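Local coordinates for ParB domain protein nuclease (PDB 5K5D), which probably acts in archaeal DNA segregation as a ParB-like protein related to that of the pNOB8 partition system, at residues R65-I68 / M69-G73; F116-I119 / A120-A124; Q152-E155 / N156-V160; L218-A221 / F222-Y225. The protein carries 4 engineered substitutions. All blocks are in the same frame, centred on the assembly; numbering follows the deposited sequence.

Overall arrangement
From the N terminus onward, the four contacts follow one another in series; none nests in or crosses another, and each is local, joining residues three or four apart and closing no long loop. Contact 1 lies at the end of helix 63-71 in the ParB-like N-terminal region, beside strand 51-53 of the mixed sheet. Contact 2 occupies helix 109-128 near the middle of the chain, its centre about 29 Å from that of contact 1. Contact 3 is the surface turn leading into strand 159-161. Contact 4 sits on helix 218-230, in the second family region. Helix 189-201 links the last three, since side chains of D121, E158 and F222 all reach it.

Contact 1: residues R65-I68 / M69-G73; sequences RLDI and MKKLG
With chi1 at -178°, D67 swings its carboxylate out beside its carbonyl carbon, while K71, CG beside the backbone N (chi1 -69°) and extended beyond, runs back up the helix to meet it. The result is an i to i+4 salt bridge on the last turns of helix 63-71, K71 NZ lying 3.1 Å from D67 OD2 on that oxygen's syn lone pair. D67 OD2 also forms a salt bridge with R35, so one carboxylate oxygen serves two cations, as suits an acid. One residue back, L66 stands under the aliphatic part of K70: the lysine chain is bent at chi2, chi3 and chi4, which curls CE back to 3.6 Å from L66 CG. Selenomethionine M69 crosses L66 at about a right angle, its CE 4.0 Å from L66 CD1; this long, flexible residue also packs on L42 and L51, joining the helix to helix 37-45 and strand 51-53. I68 and L72 lie side by side, two aliphatic chains pointing the same way, with CG2 of I68 3.8 Å from CD2 of L72. G73 follows with a positive phi that suits glycine. L72 N, in the plane of the I68 carbonyl, donates to I68 O at 2.8 Å.

Contact 2: residues F116-I119 / A120-A124; sequences FQKI and ADRIA
F116-A124 is regular alpha-helix, well inside helix 109-128, in which A120 N reaches F116 O at 2.8 Å and D121 N reaches Q117 O at 2.9 Å, both nearly straight hydrogen bonds. I123 N continues the pattern to I119 O at 3.0 Å. Small A120 keeps its side narrow where Y173 of helix 170-180 comes against it. Q117 and D121 meet one turn apart, the carboxylate arriving obliquely beside the glutamine chain, with OD1 of D121 3.8 Å from CG of Q117 and the amide and carboxylate planes 48° apart. D121 is gripped from outside the turn, by a salt bridge to R199 and a hydrogen bond to Y173, so a charged, short side chain fits. I119 and I123 bring CG2 and CG1 to 4.3 Å on the greasy flank, while F116 stacks its ring with W98. R122 and K118 run side by side; the arginine bends at chi2 (-55°), which carries NH1 back to within 3.7 Å of CB of K118. Its weak bond to K118 O is doubtful, since that oxygen is poorly placed in the model. The firm partner of R122 is E24, held by NE. A leucine in its place would probably leave E24 without its mate and K118 CB without the guanidinium beside it. The chemistry therefore points outward: the polar residues pair beyond the turn, D121 with R199 and Y173 and R122 with E24, while the isoleucines and F116 pack against neighbouring parts of the chain.

Contact 3: residues Q152-E155 / N156-V160; sequences QIEE and NEEFV
I153 lays its CG2 methyl alongside the end of E157, 3.3 Å from OE1, the two side chains pointing the same way. The glutamate curls back over the turn to get there, its chain bent at chi2 (-68°); the methyl meets the carboxylate mainly at OE1, while the aliphatic part of E157 lies against I153 O. Beneath them the backbone makes tight reverse turns: E157 N gives its hydrogen to E154 O at 2.9 Å, and N156 N bonds to I153 O at the same length. In both cases the donor stands well above the carbonyl plane. E158 crosses E154 obliquely, its chain bent at chi2 (88°) so that the carboxylate folds back on the turn. OE2 of E158 lies only 2.7 Å from E154 O, an approach of two acceptors that is no hydrogen bond and looks strained. The two carboxylates stand almost perpendicular, with OE2 of E154 4.2 Å from OE1 of E158, a closeness that would tend to raise the proton affinity of one of them. E158 also packs on I200 and N201 of helix 189-201, and an alanine here would probably open a gap against those two residues and deprive E154 CG of the carboxylate oxygen lying beside it. N156 suits the end of the turn, since its OD1 pairs with S169. Overlapping type I turns, 153-156 and 154-157, with a weak i to i+4 bond from N156 N to Q152 O, here lead the chain into strand 159-161, the first strand of an antiparallel beta-hairpin with 167-169.

Contact 4: residues L218-A221 / F222-Y225; sequences LDQA and FRIY
R223 climbs back over Q220, and its chain can be followed atom by atom. CB rests beside Q220 O at 3.6 Å; CG, set beside the backbone N by chi1 (-76°), lies 3.3 Å from D219 O. CD keeps near the same carbonyl and comes level with the glutamine amide. There the chain bends at chi3 (60°), bringing NE and CZ past NE2 of Q220, and at the tip NH1 is 3.3 Å from that nitrogen. As modelled both are donors, so no hydrogen bond joins them. Q220 bends at chi2 to present its amide, which is turned 64° from the guanidinium plane, an oblique meeting of two flat groups. Long, flexible polar chains suit this margin, where R223 is exposed and Q220 lies partly covered by helix 252-259. The first turn of the helix is held by F222 N bonded to L218 O at 2.8 Å, and Y225 N follows to A221 O at 3.1 Å. I224 sets CG1 3.5 Å from Q220 O, a branched chain covering the carbonyl as its apolar end turns inward. Q220 and R223 face helix 252-259, both touching L259. Small A221 lets helix 203-210 come close at L205 and V209, and I224 meets L237 of helix 234-238. L218, F222 and Y225 rest on helix 189-201, to which D219 is also tied by a salt bridge with K194, so helix 218-230 is packed among four other helices.

Contact 1: residues R65-I68 / M69-G73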
loop_
_atom_site.group_PDB
_atom_site.type_symbol
_atom_site.label_atom_id
_atom_site.label_comp_id
_atom_site.label_asym_id
_atom_site.label_seq_id
_atom_site.Cartn_x
_atom_site.Cartn_y
_atom_site.Cartn_z
ATOM N N ARG B 65 -2.788 2.257 18.702
ATOM C CA ARG B 65 -2.276 2.914 19.900
ATOM C C ARG B 65 -3.366 3.636 20.690
ATOM O O ARG B 65 -3.432 3.519 21.911
ATOM C CB ARG B 65 -1.155 3.889 19.540
ATOM C CG ARG B 65 0.114 3.214 19.058
ATOM C CD ARG B 65 1.149 4.232 18.614
ATOM N NE ARG B 65 0.800 4.846 17.338
ATOM C CZ ARG B 65 1.531 5.772 16.727
ATOM N NH1 ARG B 65 2.658 6.201 17.280
ATOM N NH2 ARG B 65 1.136 6.271 15.563
ATOM N N LEU B 66 -4.215 4.387 20.000
ATOM C CA LEU B 66 -5.303 5.086 20.675
ATOM C C LEU B 66 -6.256 4.093 21.333
ATOM O O LEU B 66 -6.714 4.309 22.458
ATOM C CB LEU B 66 -6.078 5.984 19.705
ATOM C CG LEU B 66 -7.242 6.726 20.371
ATOM C CD1 LEU B 66 -6.728 7.680 21.438
ATOM C CD2 LEU B 66 -8.100 7.468 19.361
ATOM N N ASP B 67 -6.557 3.009 20.623
ATOM C CA ASP B 67 -7.473 1.997 21.134
ATOM C C ASP B 67 -6.927 1.341 22.404
ATOM O O ASP B 67 -7.653 1.137 23.380
ATOM C CB ASP B 67 -7.759 0.937 20.067
ATOM C CG ASP B 67 -8.752 -0.108 20.541
ATOM O OD1 ASP B 67 -9.971 0.164 20.498
ATOM O OD2 ASP B 67 -8.314 -1.200 20.961
ATOM N N ILE B 68 -5.640 1.017 22.380
ATOM C CA ILE B 68 -4.970 0.448 23.539
ATOM C C ILE B 68 -5.036 1.400 24.736
ATOM O O ILE B 68 -5.395 0.997 25.841
ATOM C CB ILE B 68 -3.507 0.121 23.214
ATOM C CG1 ILE B 68 -3.445 -0.848 22.029
ATOM C CG2 ILE B 68 -2.799 -0.443 24.434
ATOM C CD1 ILE B 68 -2.045 -1.144 21.539
HETATM N N MSE B 69 -4.705 2.665 24.504
HETATM C CA MSE B 69 -4.676 3.661 25.568
HETATM C C MSE B 69 -6.058 3.893 26.159
HETATM O O MSE B 69 -6.201 4.162 27.353
HETATM C CB MSE B 69 -4.113 4.982 25.046
HETATM C CG MSE B 69 -2.637 4.934 24.709
HETATM SE SE MSE B 69 -1.962 6.704 24.267
HETATM C CE MSE B 69 -2.915 6.963 22.589
ATOM N N LYS B 70 -7.072 3.805 25.306
ATOM C CA LYS B 70 -8.451 3.938 25.737
ATOM C C LYS B 70 -8.773 2.817 26.727
ATOM O O LYS B 70 -9.406 3.046 27.759
ATOM C CB LYS B 70 -9.386 3.864 24.531
ATOM C CG LYS B 70 -10.531 4.860 24.560
ATOM C CD LYS B 70 -10.100 6.209 24.014
ATOM C CE LYS B 70 -10.048 6.204 22.493
ATOM N NZ LYS B 70 -11.407 6.217 21.877
ATOM N N LYS B 71 -8.318 1.607 26.408
ATOM C CA LYS B 71 -8.560 0.438 27.252
ATOM C C LYS B 71 -7.660 0.398 28.490
ATOM O O LYS B 71 -8.004 -0.226 29.491
ATOM C CB LYS B 71 -8.412 -0.853 26.439
ATOM C CG LYS B 71 -9.514 -1.050 25.410
ATOM C CD LYS B 71 -9.146 -2.117 24.399
ATOM C CE LYS B 71 -10.246 -2.281 23.362
ATOM N NZ LYS B 71 -9.943 -3.378 22.401
ATOM N N LEU B 72 -6.516 1.070 28.423
ATOM C CA LEU B 72 -5.590 1.099 29.546
ATOM C C LEU B 72 -5.883 2.246 30.511
ATOM O O LEU B 72 -5.081 2.542 31.397
ATOM C CB LEU B 72 -4.141 1.163 29.058
ATOM C CG LEU B 72 -3.457 -0.184 28.809
ATOM C CD1 LEU B 72 -4.331 -1.081 27.950
ATOM C CD2 LEU B 72 -2.085 0.009 28.174
ATOM N N GLY B 73 -7.032 2.890 30.333
ATOM C CA GLY B 73 -7.466 3.932 31.246
ATOM C C GLY B 73 -6.974 5.334 30.926
ATOM O O GLY B 73 -7.456 6.309 31.508
#

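Contact 2: residues F116-I119 / A120-A124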
loop_
_atom_site.group_PDB
_atom_site.type_symbol
_atom_site.label_atom_id
_atom_site.label_comp_id
_atom_site.label_asym_id
_atom_site.label_seq_id
_atom_site.Cartn_x
_atom_site.Cartn_y
_atom_site.Cartn_z
ATOM N N PHE B 116 1.554 0.822 0.311
ATOM C CA PHE B 116 2.160 1.675 -0.697
ATOM C C PHE B 116 1.204 1.897 -1.862
ATOM O O PHE B 116 0.981 3.033 -2.284
ATOM C CB PHE B 116 3.461 1.056 -1.203
ATOM C CG PHE B 116 4.444 2.063 -1.716
ATOM C CD1 PHE B 116 4.214 3.419 -1.548
ATOM C CD2 PHE B 116 5.598 1.656 -2.369
ATOM C CE1 PHE B 116 5.116 4.352 -2.017
ATOM C CE2 PHE B 116 6.509 2.588 -2.842
ATOM C CZ PHE B 116 6.267 3.937 -2.666
ATOM N N GLN B 117 0.643 0.808 -2.378
ATOM C CA GLN B 117 -0.332 0.906 -3.455
ATOM C C GLN B 117 -1.569 1.697 -3.035
ATOM O O GLN B 117 -2.051 2.542 -3.788
ATOM C CB GLN B 117 -0.746 -0.482 -3.958
ATOM C CG GLN B 117 -1.857 -0.436 -4.994
ATOM C CD GLN B 117 -2.298 -1.809 -5.448
ATOM O OE1 GLN B 117 -1.543 -2.776 -5.371
ATOM N NE2 GLN B 117 -3.537 -1.904 -5.922
ATOM N N LYS B 118 -2.084 1.417 -1.839
ATOM C CA LYS B 118 -3.271 2.112 -1.347
ATOM C C LYS B 118 -3.017 3.606 -1.332
ATOM O O LYS B 118 -3.885 4.401 -1.685
ATOM C CB LYS B 118 -3.647 1.648 0.058
ATOM C CG LYS B 118 -4.393 0.336 0.110
ATOM C CD LYS B 118 -4.767 0.005 1.539
ATOM C CE LYS B 118 -5.240 -1.430 1.673
ATOM N NZ LYS B 118 -5.538 -1.775 3.090
ATOM N N ILE B 119 -1.810 3.976 -0.926
ATOM C CA ILE B 119 -1.413 5.374 -0.894
ATOM C C ILE B 119 -1.274 5.942 -2.308
ATOM O O ILE B 119 -1.911 6.938 -2.642
ATOM C CB ILE B 119 -0.101 5.570 -0.104
ATOM C CG1 ILE B 119 -0.301 5.174 1.364
ATOM C CG2 ILE B 119 0.372 7.008 -0.196
ATOM C CD1 ILE B 119 -1.325 6.027 2.106
ATOM N N ALA B 120 -0.461 5.299 -3.142
ATOM C CA ALA B 120 -0.184 5.815 -4.483
ATOM C C ALA B 120 -1.454 5.983 -5.324
ATOM O O ALA B 120 -1.581 6.940 -6.087
ATOM C CB ALA B 120 0.831 4.934 -5.202
ATOM N N ASP B 121 -2.382 5.043 -5.172
ATOM C CA ASP B 121 -3.689 5.110 -5.817
ATOM C C ASP B 121 -4.477 6.342 -5.380
ATOM O O ASP B 121 -5.164 6.959 -6.193
ATOM C CB ASP B 121 -4.509 3.852 -5.498
ATOM C CG ASP B 121 -4.086 2.646 -6.323
ATOM O OD1 ASP B 121 -2.985 2.667 -6.919
ATOM O OD2 ASP B 121 -4.857 1.668 -6.367
ATOM N N ARG B 122 -4.391 6.687 -4.095
ATOM C CA ARG B 122 -5.092 7.859 -3.573
ATOM C C ARG B 122 -4.491 9.123 -4.164
ATOM O O ARG B 122 -5.209 10.004 -4.643
ATOM C CB ARG B 122 -5.002 7.938 -2.049
ATOM C CG ARG B 122 -5.493 6.716 -1.290
ATOM C CD ARG B 122 -6.910 6.338 -1.662
ATOM N NE ARG B 122 -7.578 5.632 -0.570
ATOM C CZ ARG B 122 -7.432 4.336 -0.304
ATOM N NH1 ARG B 122 -6.628 3.585 -1.048
ATOM N NH2 ARG B 122 -8.088 3.793 0.712
ATOM N N ILE B 123 -3.165 9.203 -4.122
ATOM C CA ILE B 123 -2.453 10.368 -4.626
ATOM C C ILE B 123 -2.720 10.576 -6.115
ATOM O O ILE B 123 -2.754 11.707 -6.601
ATOM C CB ILE B 123 -0.932 10.246 -4.388
ATOM C CG1 ILE B 123 -0.621 10.250 -2.890
ATOM C CG2 ILE B 123 -0.186 11.366 -5.095
ATOM C CD1 ILE B 123 -0.987 11.531 -2.197
ATOM N N ALA B 124 -2.917 9.478 -6.838
ATOM C CA ALA B 124 -3.177 9.549 -8.271
ATOM C C ALA B 124 -4.504 10.243 -8.547
ATOM O O ALA B 124 -4.592 11.101 -9.423
ATOM C CB ALA B 124 -3.163 8.157 -8.886
#

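Contact 3: residues Q152-E155 / N156-V160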
loop_
_atom_site.group_PDB
_atom_site.type_symbol
_atom_site.label_atom_id
_atom_site.label_comp_id
_atom_site.label_asym_id
_atom_site.label_seq_id
_atom_site.Cartn_x
_atom_site.Cartn_y
_atom_site.Cartn_z
ATOM N N GLN B 152 10.749 3.877 -22.050
ATOM C CA GLN B 152 9.977 4.758 -21.180
ATOM C C GLN B 152 8.694 5.214 -21.861
ATOM O O GLN B 152 7.656 5.345 -21.215
ATOM C CB GLN B 152 10.806 5.976 -20.769
ATOM C CG GLN B 152 12.039 5.654 -19.944
ATOM C CD GLN B 152 12.862 6.890 -19.637
ATOM O OE1 GLN B 152 12.561 7.983 -20.119
ATOM N NE2 GLN B 152 13.906 6.723 -18.834
ATOM N N ILE B 153 8.772 5.471 -23.164
ATOM C CA ILE B 153 7.585 5.806 -23.943
ATOM C C ILE B 153 6.601 4.641 -23.890
ATOM O O ILE B 153 5.399 4.840 -23.719
ATOM C CB ILE B 153 7.925 6.126 -25.417
ATOM C CG1 ILE B 153 8.682 7.452 -25.523
ATOM C CG2 ILE B 153 6.657 6.182 -26.259
ATOM C CD1 ILE B 153 9.057 7.833 -26.947
ATOM N N GLU B 154 7.129 3.428 -24.031
ATOM C CA GLU B 154 6.328 2.214 -23.926
ATOM C C GLU B 154 5.629 2.160 -22.572
ATOM O O GLU B 154 4.453 1.808 -22.476
ATOM C CB GLU B 154 7.213 0.977 -24.095
ATOM C CG GLU B 154 6.481 -0.343 -23.900
ATOM C CD GLU B 154 7.347 -1.397 -23.236
ATOM O OE1 GLU B 154 8.418 -1.039 -22.703
ATOM O OE2 GLU B 154 6.954 -2.584 -23.242
ATOM N N GLU B 155 6.368 2.517 -21.528
ATOM C CA GLU B 155 5.848 2.502 -20.168
ATOM C C GLU B 155 4.781 3.581 -19.974
ATOM O O GLU B 155 3.978 3.517 -19.043
ATOM C CB GLU B 155 6.997 2.684 -19.178
ATOM C CG GLU B 155 6.616 2.498 -17.732
ATOM C CD GLU B 155 7.829 2.433 -16.833
ATOM O OE1 GLU B 155 8.758 1.661 -17.153
ATOM O OE2 GLU B 155 7.858 3.162 -15.817
ATOM N N ASN B 156 4.778 4.569 -20.863
ATOM C CA ASN B 156 3.770 5.620 -20.841
ATOM C C ASN B 156 2.626 5.301 -21.800
ATOM O O ASN B 156 1.725 6.116 -22.000
ATOM C CB ASN B 156 4.397 6.973 -21.194
ATOM C CG ASN B 156 3.782 8.127 -20.418
ATOM O OD1 ASN B 156 2.678 8.018 -19.889
ATOM N ND2 ASN B 156 4.500 9.242 -20.347
ATOM N N GLU B 157 2.676 4.107 -22.391
ATOM C CA GLU B 157 1.648 3.652 -23.324
ATOM C C GLU B 157 0.544 2.894 -22.598
ATOM O O GLU B 157 -0.628 2.990 -22.957
ATOM C CB GLU B 157 2.248 2.740 -24.401
ATOM C CG GLU B 157 3.371 3.353 -25.221
ATOM C CD GLU B 157 2.909 4.483 -26.117
ATOM O OE1 GLU B 157 3.719 4.953 -26.944
ATOM O OE2 GLU B 157 1.739 4.904 -25.998
ATOM N N GLU B 158 0.930 2.120 -21.588
ATOM C CA GLU B 158 -0.029 1.316 -20.843
ATOM C C GLU B 158 -0.683 2.136 -19.741
ATOM O O GLU B 158 -0.041 2.970 -19.109
ATOM C CB GLU B 158 0.634 0.073 -20.253
ATOM C CG GLU B 158 1.286 -0.829 -21.281
ATOM C CD GLU B 158 2.723 -0.445 -21.562
ATOM O OE1 GLU B 158 3.206 -0.711 -22.683
ATOM O OE2 GLU B 158 3.372 0.118 -20.654
ATOM N N PHE B 159 -1.967 1.885 -19.519
ATOM C CA PHE B 159 -2.738 2.650 -18.554
ATOM C C PHE B 159 -3.650 1.736 -17.750
ATOM O O PHE B 159 -3.969 0.629 -18.174
ATOM C CB PHE B 159 -3.574 3.717 -19.271
ATOM C CG PHE B 159 -2.754 4.786 -19.939
ATOM C CD1 PHE B 159 -2.185 4.571 -21.183
ATOM C CD2 PHE B 159 -2.557 6.009 -19.321
ATOM C CE1 PHE B 159 -1.430 5.555 -21.801
ATOM C CE2 PHE B 159 -1.802 6.998 -19.934
ATOM C CZ PHE B 159 -1.239 6.769 -21.176
ATOM N N VAL B 160 -4.061 2.207 -16.581
ATOM C CA VAL B 160 -5.054 1.507 -15.783
ATOM C C VAL B 160 -6.129 2.500 -15.356
ATOM O O VAL B 160 -5.875 3.704 -15.263
ATOM C CB VAL B 160 -4.426 0.830 -14.549
ATOM C CG1 VAL B 160 -3.920 1.875 -13.567
ATOM C CG2 VAL B 160 -5.433 -0.107 -13.880
#

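Contact 4: residues L218-A221 / F222-Y225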
loop_
_atom_site.group_PDB
_atom_site.type_symbol
_atom_site.label_atom_id
_atom_site.label_comp_id
_atom_site.label_asym_id
_atom_site.label_seq_id
_atom_site.Cartn_x
_atom_site.Cartn_y
_atom_site.Cartn_z
ATOM N N LEU B 218 6.806 -10.115 -4.446
ATOM C CA LEU B 218 6.779 -9.268 -5.630
ATOM C C LEU B 218 7.690 -9.803 -6.727
ATOM O O LEU B 218 7.247 -10.093 -7.843
ATOM C CB LEU B 218 7.207 -7.845 -5.270
ATOM C CG LEU B 218 7.493 -6.905 -6.444
ATOM C CD1 LEU B 218 6.251 -6.721 -7.305
ATOM C CD2 LEU B 218 8.010 -5.561 -5.956
ATOM N N ASP B 219 8.969 -9.927 -6.400
ATOM C CA ASP B 219 9.976 -10.301 -7.382
ATOM C C ASP B 219 9.611 -11.624 -8.039
ATOM O O ASP B 219 9.930 -11.867 -9.205
ATOM C CB ASP B 219 11.340 -10.370 -6.703
ATOM C CG ASP B 219 11.585 -9.180 -5.791
ATOM O OD1 ASP B 219 12.102 -8.152 -6.278
ATOM O OD2 ASP B 219 11.238 -9.265 -4.591
ATOM N N GLN B 220 8.914 -12.464 -7.285
ATOM C CA GLN B 220 8.423 -13.736 -7.788
ATOM C C GLN B 220 7.232 -13.522 -8.717
ATOM O O GLN B 220 7.102 -14.192 -9.739
ATOM C CB GLN B 220 8.018 -14.636 -6.618
ATOM C CG GLN B 220 7.924 -16.100 -6.971
ATOM C CD GLN B 220 9.251 -16.664 -7.434
ATOM O OE1 GLN B 220 10.225 -16.684 -6.683
ATOM N NE2 GLN B 220 9.297 -17.119 -8.682
ATOM N N ALA B 221 6.361 -12.584 -8.352
ATOM C CA ALA B 221 5.196 -12.264 -9.170
ATOM C C ALA B 221 5.627 -11.658 -10.496
ATOM O O ALA B 221 5.018 -11.913 -11.534
ATOM C CB ALA B 221 4.281 -11.308 -8.432
ATOM N N PHE B 222 6.683 -10.853 -10.452
ATOM C CA PHE B 222 7.174 -10.175 -11.642
ATOM C C PHE B 222 7.861 -11.144 -12.607
ATOM O O PHE B 222 7.803 -10.970 -13.826
ATOM C CB PHE B 222 8.123 -9.040 -11.256
ATOM C CG PHE B 222 8.547 -8.193 -12.416
ATOM C CD1 PHE B 222 7.752 -7.148 -12.850
ATOM C CD2 PHE B 222 9.734 -8.448 -13.077
ATOM C CE1 PHE B 222 8.133 -6.373 -13.920
ATOM C CE2 PHE B 222 10.121 -7.677 -14.144
ATOM C CZ PHE B 222 9.320 -6.636 -14.568
ATOM N N ARG B 223 8.516 -12.161 -12.058
ATOM C CA ARG B 223 9.104 -13.209 -12.885
ATOM C C ARG B 223 8.005 -13.911 -13.669
ATOM O O ARG B 223 8.168 -14.217 -14.852
ATOM C CB ARG B 223 9.862 -14.223 -12.028
ATOM C CG ARG B 223 11.221 -13.747 -11.533
ATOM C CD ARG B 223 11.911 -14.833 -10.722
ATOM N NE ARG B 223 12.122 -16.047 -11.508
ATOM C CZ ARG B 223 12.351 -17.248 -10.986
ATOM N NH1 ARG B 223 12.392 -17.406 -9.669
ATOM N NH2 ARG B 223 12.530 -18.295 -11.781
ATOM N N ILE B 224 6.884 -14.158 -12.997
ATOM C CA ILE B 224 5.722 -14.770 -13.632
ATOM C C ILE B 224 5.204 -13.894 -14.764
ATOM O O ILE B 224 4.854 -14.394 -15.836
ATOM C CB ILE B 224 4.586 -14.997 -12.622
ATOM C CG1 ILE B 224 4.952 -16.127 -11.658
ATOM C CG2 ILE B 224 3.288 -15.312 -13.345
ATOM C CD1 ILE B 224 3.900 -16.400 -10.606
ATOM N N TYR B 225 5.160 -12.586 -14.519
ATOM C CA TYR B 225 4.694 -11.629 -15.518
ATOM C C TYR B 225 5.513 -11.715 -16.802
ATOM O O TYR B 225 4.990 -12.054 -17.865
ATOM C CB TYR B 225 4.738 -10.200 -14.964
ATOM C CG TYR B 225 4.469 -9.142 -16.004
ATOM C CD1 TYR B 225 3.182 -8.926 -16.486
ATOM C CD2 TYR B 225 5.499 -8.357 -16.511
ATOM C CE1 TYR B 225 2.929 -7.954 -17.444
ATOM C CE2 TYR B 225 5.253 -7.384 -17.472
ATOM C CZ TYR B 225 3.967 -7.190 -17.933
ATOM O OH TYR B 225 3.712 -6.227 -18.881
#